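Local coordinates for protein alpha,alpha-trehalose-phosphate synthase (UDP-forming) (Burkholderia multivorans, PDB 5UOF) that belongs to glycosyltransferase family 20 and has the two-domain GT-B architecture in which two sheet-and-helix domains face each other across a cleft, at residues H164-S169 against P369-M374; M269-L274 against A357-S362. All blocks are in the same frame, centred on the assembly; numbering follows the deposited sequence. Where two conformers were deposited one is given.

Interaction 1: H164-S169 against P369-M374; sequences HIPFPS and PLRDGM
Pro166 turns the CG–CD edge of its ring toward the peptide that joins Asp372 to Gly373. CG lies 3.5 Å from Gly373 N, and CD is 3.7 Å from Gly373 CA, so the pyrrolidine rests against bare backbone. Alongside, the aliphatic root of Arg371 flanks the same ring. Arg371 CG, anti to its backbone N (chi1 -179°), comes 3.9 Å from Pro166 CG; in the conformer given here, one of two modelled, the chain goes on to a cation-pi contact with Tyr100. The absence of a side chain at Gly373 lets the backbones draw close: Gly373 CA is 4.2 Å from Ile165 CA and 3.8 Å from His164 O, a carbonyl that accepts from Gln195. Asp372 OD1 receives Met374 N at 3.1 Å in an Asx turn, on the anti side and 31° out of the carboxylate plane, while OD2 pairs with Lys278 and Asn375. The two loops follow strands of different sheets, one in each GT-B domain, and meet across the domain boundary. Between these segments the contact is van der Waals in kind: proline ring and glycine backbone fit closely, and His164 O and the Asp372 carboxylate bond to groups other than the facing segment.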
ATOM      1  N   HIS A 164     -16.743  -7.443   1.891  1.00 13.50           N
ATOM      2  CA  HIS A 164     -16.698  -7.178   3.324  1.00 12.76           C
ATOM      3  C   HIS A 164     -15.357  -6.621   3.791  1.00 14.06           C
ATOM      4  O   HIS A 164     -15.291  -6.017   4.868  1.00 13.52           O
ATOM      5  CB  HIS A 164     -17.018  -8.450   4.106  1.00 12.22           C
ATOM      6  CG  HIS A 164     -18.415  -8.942   3.905  1.00 13.92           C
ATOM      7  ND1 HIS A 164     -19.343  -8.971   4.926  1.00 16.47           N
ATOM      8  CD2 HIS A 164     -19.049  -9.406   2.804  1.00 14.29           C
ATOM      9  CE1 HIS A 164     -20.488  -9.437   4.459  1.00 15.18           C
ATOM     10  NE2 HIS A 164     -20.334  -9.720   3.177  1.00 14.79           N
ATOM     11  N   ILE A 165     -14.300  -6.797   3.005  1.00 13.96           N
ATOM     12  CA  ILE A 165     -12.959  -6.324   3.349  1.00 11.59           C
ATOM     13  C   ILE A 165     -12.706  -5.022   2.589  1.00 11.44           C
ATOM     14  O   ILE A 165     -13.541  -4.627   1.763  1.00 10.36           O
ATOM     15  CB  ILE A 165     -11.912  -7.407   3.029  1.00 10.71           C
ATOM     16  CG1 ILE A 165     -11.871  -7.699   1.529  1.00 13.16           C
ATOM     17  CG2 ILE A 165     -12.230  -8.685   3.805  1.00 12.49           C
ATOM     18  CD1 ILE A 165     -10.675  -8.541   1.138  1.00 17.88           C
ATOM     19  N   PRO A 166     -11.613  -4.303   2.853  1.00 11.44           N
ATOM     20  CA  PRO A 166     -11.349  -3.063   2.107  1.00  9.67           C
ATOM     21  C   PRO A 166     -11.153  -3.328   0.625  1.00 11.77           C
ATOM     22  O   PRO A 166     -10.839  -4.441   0.204  1.00 12.62           O
ATOM     23  CB  PRO A 166     -10.050  -2.536   2.740  1.00  9.66           C
ATOM     24  CG  PRO A 166      -9.984  -3.211   4.110  1.00 10.36           C
ATOM     25  CD  PRO A 166     -10.544  -4.590   3.823  1.00 10.46           C
ATOM     26  N   PHE A 167     -11.366  -2.288  -0.181  1.00 11.69           N
ATOM     27  CA  PHE A 167     -10.918  -2.347  -1.571  1.00 14.06           C
ATOM     28  C   PHE A 167      -9.781  -1.355  -1.741  1.00 10.91           C
ATOM     29  O   PHE A 167      -9.980  -0.149  -1.528  1.00 12.14           O
ATOM     30  CB  PHE A 167     -12.039  -2.055  -2.567  1.00  9.53           C
ATOM     31  CG  PHE A 167     -11.684  -2.442  -3.967  1.00 13.34           C
ATOM     32  CD1 PHE A 167     -11.786  -3.761  -4.364  1.00 11.01           C
ATOM     33  CD2 PHE A 167     -11.203  -1.501  -4.872  1.00 13.90           C
ATOM     34  CE1 PHE A 167     -11.425  -4.144  -5.660  1.00 13.02           C
ATOM     35  CE2 PHE A 167     -10.854  -1.879  -6.169  1.00 11.82           C
ATOM     36  CZ  PHE A 167     -10.977  -3.198  -6.560  1.00 14.48           C
ATOM     37  N   PRO A 168      -8.583  -1.821  -2.091  1.00 10.13           N
ATOM     38  CA  PRO A 168      -7.422  -0.932  -2.116  1.00 11.64           C
ATOM     39  C   PRO A 168      -7.436   0.023  -3.300  1.00 13.14           C
ATOM     40  O   PRO A 168      -8.022  -0.248  -4.350  1.00 13.02           O
ATOM     41  CB  PRO A 168      -6.243  -1.905  -2.204  1.00 10.99           C
ATOM     42  CG  PRO A 168      -6.800  -3.073  -2.982  1.00 10.81           C
ATOM     43  CD  PRO A 168      -8.260  -3.178  -2.573  1.00 13.12           C
ATOM     44  N   SER A 169      -6.765   1.164  -3.106  1.00 12.37           N
ATOM     45  CA  SER A 169      -6.581   2.130  -4.182  1.00 13.57           C
ATOM     46  C   SER A 169      -5.791   1.498  -5.338  1.00 12.21           C
ATOM     47  O   SER A 169      -5.104   0.492  -5.155  1.00 11.99           O
ATOM     48  CB  SER A 169      -5.863   3.365  -3.645  1.00 13.94           C
ATOM     49  OG  SER A 169      -4.623   2.998  -3.079  1.00 15.89           O
ATOM     50  N   PRO A 369      -6.920  -1.990  14.696  1.00 11.63           N
ATOM     51  CA  PRO A 369      -6.279  -2.772  13.630  1.00 11.43           C
ATOM     52  C   PRO A 369      -5.539  -1.872  12.660  1.00 11.96           C
ATOM     53  O   PRO A 369      -5.902  -0.710  12.468  1.00 13.29           O
ATOM     54  CB  PRO A 369      -7.460  -3.458  12.926  1.00 11.81           C
ATOM     55  CG  PRO A 369      -8.631  -2.513  13.170  1.00  9.73           C
ATOM     56  CD  PRO A 369      -8.391  -2.026  14.596  1.00 10.91           C
ATOM     57  N   LEU A 370      -4.512  -2.438  12.015  1.00 11.47           N
ATOM     58  CA  LEU A 370      -3.778  -1.685  11.000  1.00 12.80           C
ATOM     59  C   LEU A 370      -4.646  -1.395   9.787  1.00 11.60           C
ATOM     60  O   LEU A 370      -4.444  -0.381   9.111  1.00 11.56           O
ATOM     61  CB  LEU A 370      -2.529  -2.450  10.565  1.00 13.09           C
ATOM     62  CG  LEU A 370      -1.623  -2.854  11.722  1.00 13.28           C
ATOM     63  CD1 LEU A 370      -0.364  -3.547  11.188  1.00 18.97           C
ATOM     64  CD2 LEU A 370      -1.280  -1.635  12.595  1.00 14.57           C
ATOM     65  N   ARG A 371      -5.611  -2.273   9.502  1.00 10.80           N
ATOM     66  CA  ARG A 371      -6.507  -2.117   8.367  0.86 11.01           C
ATOM     67  C   ARG A 371      -7.684  -3.064   8.565  1.00 10.15           C
ATOM     68  O   ARG A 371      -7.485  -4.234   8.913  1.00 14.34           O
ATOM     69  CB  ARG A 371      -5.752  -2.409   7.061  0.86 11.74           C
ATOM     70  CG  ARG A 371      -6.562  -2.271   5.785  0.86 12.16           C
ATOM     71  CD  ARG A 371      -7.154  -0.886   5.618  0.86 14.58           C
ATOM     72  NE  ARG A 371      -6.148   0.127   5.299  0.86 14.47           N
ATOM     73  CZ  ARG A 371      -6.429   1.266   4.672  0.86 18.05           C
ATOM     74  NH1 ARG A 371      -7.674   1.514   4.282  0.86 24.22           N
ATOM     75  NH2 ARG A 371      -5.460   2.137   4.402  0.86 20.27           N
ATOM     76  N   ASP A 372      -8.904  -2.557   8.356  1.00  9.09           N
ATOM     77  CA  ASP A 372     -10.106  -3.359   8.577  1.00 12.14           C
ATOM     78  C   ASP A 372     -11.230  -2.805   7.713  1.00 11.17           C
ATOM     79  O   ASP A 372     -11.467  -1.593   7.698  1.00 12.12           O
ATOM     80  CB  ASP A 372     -10.487  -3.326  10.066  1.00 14.33           C
ATOM     81  CG  ASP A 372     -11.437  -4.452  10.471  1.00 17.08           C
ATOM     82  OD1 ASP A 372     -12.409  -4.731   9.730  1.00 18.86           O
ATOM     83  OD2 ASP A 372     -11.224  -5.034  11.557  1.00 14.72           O
ATOM     84  N   GLY A 373     -11.915  -3.683   6.983  1.00 11.60           N
ATOM     85  CA  GLY A 373     -13.015  -3.221   6.150  1.00 11.54           C
ATOM     86  C   GLY A 373     -14.073  -2.463   6.931  1.00  9.55           C
ATOM     87  O   GLY A 373     -14.698  -1.533   6.407  1.00 10.95           O
ATOM     88  N   MET A 374     -14.315  -2.868   8.177  1.00  9.00           N
ATOM     89  CA  MET A 374     -15.331  -2.210   8.990  1.00 10.53           C
ATOM     90  C   MET A 374     -14.930  -2.283  10.456  1.00 12.19           C
ATOM     91  O   MET A 374     -14.555  -1.266  11.043  1.00 12.77           O
ATOM     92  CB  MET A 374     -16.713  -2.847   8.738  1.00 12.24           C
ATOM     93  CG  MET A 374     -17.855  -2.262   9.588  1.00 15.27           C
ATOM     94  SD  MET A 374     -17.988  -0.462   9.443  1.00 13.02           S
ATOM     95  CE  MET A 374     -18.203  -0.244   7.670  1.00 12.55           C
TER

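Interaction 2: M269-L274 against A357-S362; sequences MSVDRL and AFFRMS. With NA (sodium ion), chain C.
Phe359 O, near the end of helix 352-361, is gripped by three donors: Ser362 OG at 2.8 Å, Ser362 N in a weak bond, and Gln385 NE2. The helix packs on strand 266-271 of the parallel sheet in the C-terminal, Rossmann-like domain of the GT-B fold; the axes of strand 269-271 and helix 357-361 run roughly antiparallel, at 149°. Ser362 holds OG between its backbone N and carbonyl carbon (chi1 75°), which lets the hydroxyl reach back to Phe359 O, tilted 25° from the carbonyl plane; Tyr381 OH bonds to the same hydroxyl. Toward the strand, Ser362 presents CB, which sits 3.5 Å from Met269 CG. Met269 bends at each torsion beyond CB, carrying its methyl CE to 3.8 Å from Phe358 CB. The Phe359 ring offers its edge to the strand: CD1 lies near Met269 CB and CE1 is 3.7 Å from Val271 CG2, both carbons close to the ring plane. Both side chains cross Phe359 at about a right angle, and Tyr381 meets the ring edge-to-face. A sodium ion sits at the helix end, where OE1 of the same Gln385 amide and two waters join two backbone oxygens as its five ligands: Arg360 O at 2.4 Å and Ser362 O at 2.3 Å.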
ATOM      1  N   MET A 269     -10.579  -3.668  27.142  1.00 10.36           N
ATOM      2  CA  MET A 269     -10.965  -4.874  26.416  1.00  8.81           C
ATOM      3  C   MET A 269     -10.513  -4.767  24.971  1.00 11.14           C
ATOM      4  O   MET A 269     -10.605  -3.696  24.361  1.00 11.09           O
ATOM      5  CB  MET A 269     -12.486  -5.098  26.437  1.00 11.22           C
ATOM      6  CG  MET A 269     -13.040  -5.678  27.723  1.00 12.45           C
ATOM      7  SD  MET A 269     -12.489  -7.358  28.083  1.00 15.41           S
ATOM      8  CE  MET A 269     -13.070  -8.213  26.632  1.00 16.81           C
ATOM      9  N   SER A 270     -10.063  -5.895  24.426  1.00 12.15           N
ATOM     10  CA  SER A 270      -9.589  -5.994  23.051  1.00 10.76           C
ATOM     11  C   SER A 270      -9.911  -7.409  22.582  1.00 12.35           C
ATOM     12  O   SER A 270      -9.639  -8.375  23.302  1.00 13.07           O
ATOM     13  CB  SER A 270      -8.082  -5.693  22.986  1.00 16.33           C
ATOM     14  OG  SER A 270      -7.569  -5.710  21.666  1.00 18.15           O
ATOM     15  N   VAL A 271     -10.530  -7.540  21.404  1.00 12.30           N
ATOM     16  CA  VAL A 271     -10.974  -8.839  20.901  1.00 13.62           C
ATOM     17  C   VAL A 271     -10.647  -8.883  19.415  1.00 12.27           C
ATOM     18  O   VAL A 271     -11.172  -8.072  18.643  1.00 12.86           O
ATOM     19  CB  VAL A 271     -12.481  -9.084  21.114  1.00 15.40           C
ATOM     20  CG1 VAL A 271     -12.865 -10.450  20.605  1.00 14.97           C
ATOM     21  CG2 VAL A 271     -12.866  -8.966  22.594  1.00 15.05           C
ATOM     22  N   ASP A 272      -9.758  -9.796  19.021  1.00 13.18           N
ATOM     23  CA  ASP A 272      -9.293  -9.867  17.635  1.00 11.83           C
ATOM     24  C   ASP A 272      -8.961 -11.297  17.262  1.00 14.90           C
ATOM     25  O   ASP A 272      -8.307 -12.000  18.028  1.00 16.33           O
ATOM     26  CB  ASP A 272      -8.010  -9.049  17.403  1.00 14.31           C
ATOM     27  CG  ASP A 272      -8.144  -7.590  17.773  1.00 18.39           C
ATOM     28  OD1 ASP A 272      -8.220  -7.269  18.982  1.00 17.04           O
ATOM     29  OD2 ASP A 272      -8.112  -6.751  16.847  1.00 16.71           O
ATOM     30  N   ARG A 273      -9.366 -11.711  16.062  1.00 14.98           N
ATOM     31  CA  ARG A 273      -8.745 -12.891  15.489  1.00 15.96           C
ATOM     32  C   ARG A 273      -7.289 -12.576  15.146  1.00 15.38           C
ATOM     33  O   ARG A 273      -6.901 -11.421  14.958  1.00 17.51           O
ATOM     34  CB  ARG A 273      -9.512 -13.361  14.254  1.00 22.51           C
ATOM     35  CG  ARG A 273      -9.314 -12.497  13.031  1.00 39.11           C
ATOM     36  CD  ARG A 273     -10.159 -12.986  11.862  1.00 50.03           C
ATOM     37  NE  ARG A 273      -9.833 -14.356  11.478  1.00 53.94           N
ATOM     38  CZ  ARG A 273      -8.930 -14.679  10.556  1.00 55.42           C
ATOM     39  NH1 ARG A 273      -8.257 -13.726   9.926  1.00 49.75           N
ATOM     40  NH2 ARG A 273      -8.699 -15.953  10.261  1.00 56.78           N
ATOM     41  N   LEU A 274      -6.465 -13.613  15.094  1.00 17.49           N
ATOM     42  CA  LEU A 274      -5.040 -13.418  14.839  1.00 14.91           C
ATOM     43  C   LEU A 274      -4.814 -13.375  13.333  1.00 16.11           C
ATOM     44  O   LEU A 274      -4.831 -14.411  12.668  1.00 19.64           O
ATOM     45  CB  LEU A 274      -4.214 -14.527  15.483  1.00 14.26           C
ATOM     46  CG  LEU A 274      -4.322 -14.677  17.003  1.00 12.83           C
ATOM     47  CD1 LEU A 274      -3.237 -15.636  17.508  1.00 17.93           C
ATOM     48  CD2 LEU A 274      -4.221 -13.326  17.720  1.00 13.10           C
ATOM     49  N   ALA A 357     -21.135  -8.547  27.781  1.00 10.59           N
ATOM     50  CA  ALA A 357     -21.077  -8.233  29.207  1.00 11.72           C
ATOM     51  C   ALA A 357     -19.674  -7.796  29.627  1.00 15.46           C
ATOM     52  O   ALA A 357     -19.529  -6.901  30.471  1.00 15.08           O
ATOM     53  CB  ALA A 357     -21.551  -9.432  30.035  1.00 12.91           C
ATOM     54  N   PHE A 358     -18.627  -8.409  29.054  1.00 10.74           N
ATOM     55  CA  PHE A 358     -17.272  -7.933  29.332  1.00 12.97           C
ATOM     56  C   PHE A 358     -17.090  -6.511  28.816  1.00 12.11           C
ATOM     57  O   PHE A 358     -16.473  -5.673  29.484  1.00 11.97           O
ATOM     58  CB  PHE A 358     -16.211  -8.829  28.681  1.00 11.02           C
ATOM     59  CG  PHE A 358     -16.200 -10.257  29.157  1.00 14.05           C
ATOM     60  CD1 PHE A 358     -16.735 -10.630  30.374  1.00 16.01           C
ATOM     61  CD2 PHE A 358     -15.612 -11.235  28.358  1.00 17.07           C
ATOM     62  CE1 PHE A 358     -16.697 -11.964  30.787  1.00 19.16           C
ATOM     63  CE2 PHE A 358     -15.570 -12.555  28.757  1.00 17.37           C
ATOM     64  CZ  PHE A 358     -16.122 -12.926  29.967  1.00 17.99           C
ATOM     65  N   PHE A 359     -17.575  -6.238  27.598  1.00 13.14           N
ATOM     66  CA  PHE A 359     -17.491  -4.879  27.075  1.00 13.20           C
ATOM     67  C   PHE A 359     -18.194  -3.902  28.004  1.00 11.78           C
ATOM     68  O   PHE A 359     -17.684  -2.810  28.282  1.00 12.60           O
ATOM     69  CB  PHE A 359     -18.128  -4.791  25.684  1.00 10.49           C
ATOM     70  CG  PHE A 359     -17.382  -5.524  24.600  1.00 10.95           C
ATOM     71  CD1 PHE A 359     -16.044  -5.844  24.735  1.00  9.54           C
ATOM     72  CD2 PHE A 359     -18.046  -5.890  23.432  1.00  9.72           C
ATOM     73  CE1 PHE A 359     -15.370  -6.510  23.714  1.00 11.87           C
ATOM     74  CE2 PHE A 359     -17.385  -6.546  22.416  1.00 13.50           C
ATOM     75  CZ  PHE A 359     -16.049  -6.867  22.556  1.00 16.69           C
ATOM     76  N   ARG A 360     -19.377  -4.266  28.483  1.00 10.27           N
ATOM     77  CA  ARG A 360     -20.117  -3.325  29.315  1.00 12.57           C
ATOM     78  C   ARG A 360     -19.361  -3.022  30.605  1.00 12.31           C
ATOM     79  O   ARG A 360     -19.348  -1.878  31.067  1.00 13.70           O
ATOM     80  CB  ARG A 360     -21.515  -3.861  29.621  1.00 11.13           C
ATOM     81  CG  ARG A 360     -22.431  -2.826  30.323  1.00  9.47           C
ATOM     82  CD  ARG A 360     -23.858  -3.370  30.346  1.00 13.65           C
ATOM     83  NE  ARG A 360     -24.890  -2.448  30.848  1.00 14.49           N
ATOM     84  CZ  ARG A 360     -25.694  -1.713  30.074  1.00 16.67           C
ATOM     85  NH1 ARG A 360     -25.579  -1.745  28.752  1.00 10.18           N
ATOM     86  NH2 ARG A 360     -26.640  -0.956  30.624  1.00 14.94           N
ATOM     87  N   MET A 361     -18.716  -4.035  31.195  1.00 11.38           N
ATOM     88  CA  MET A 361     -17.953  -3.878  32.435  0.69 15.31           C
ATOM     89  C   MET A 361     -16.747  -2.977  32.238  1.00 13.56           C
ATOM     90  O   MET A 361     -16.330  -2.263  33.157  1.00 15.76           O
ATOM     91  CB  MET A 361     -17.480  -5.250  32.930  0.69 13.62           C
ATOM     92  CG  MET A 361     -16.617  -5.227  34.181  0.69 20.53           C
ATOM     93  SD  MET A 361     -15.912  -6.833  34.632  0.69 23.79           S
ATOM     94  CE  MET A 361     -17.063  -7.930  33.823  0.69 27.24           C
ATOM     95  N   SER A 362     -16.160  -3.026  31.050  1.00 11.69           N
ATOM     96  CA  SER A 362     -14.889  -2.360  30.810  1.00 15.11           C
ATOM     97  C   SER A 362     -15.048  -0.843  30.711  1.00 15.95           C
ATOM     98  O   SER A 362     -16.134  -0.304  30.502  1.00 15.03           O
ATOM     99  CB  SER A 362     -14.266  -2.886  29.528  1.00 15.41           C
ATOM    100  OG  SER A 362     -14.958  -2.343  28.424  1.00 14.51           O
TER
HETATM  101 NA    NA C 501     -18.380   0.157  30.350  1.00 14.93          NA
HETATM  102  O   HOH W   1     -20.642   0.885  30.896  1.00 14.35           O
HETATM  103  O   HOH W   2     -17.681   2.196  31.685  1.00 21.41           O

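In the fold
From the N terminus the chain first builds the large mixed sheet of one domain, and the loop after its strand 159-162 supplies the first half of interaction 1. It then completes that sheet and crosses into the parallel sheet of the second domain, where strand 266-271 opens interaction 2. Segment 357-362, on helix 352-361, closes this inner loop, 83 residues after the end of 269-274. Strand 364-367 follows, next to strand 266-271 in the sheet, and the loop beyond it, 369-374, closes interaction 1. Interaction 2 is therefore nested inside interaction 1. The inner contact ties helix to sheet within one domain, the outer joins the two domains; their centres are 21 Å apart.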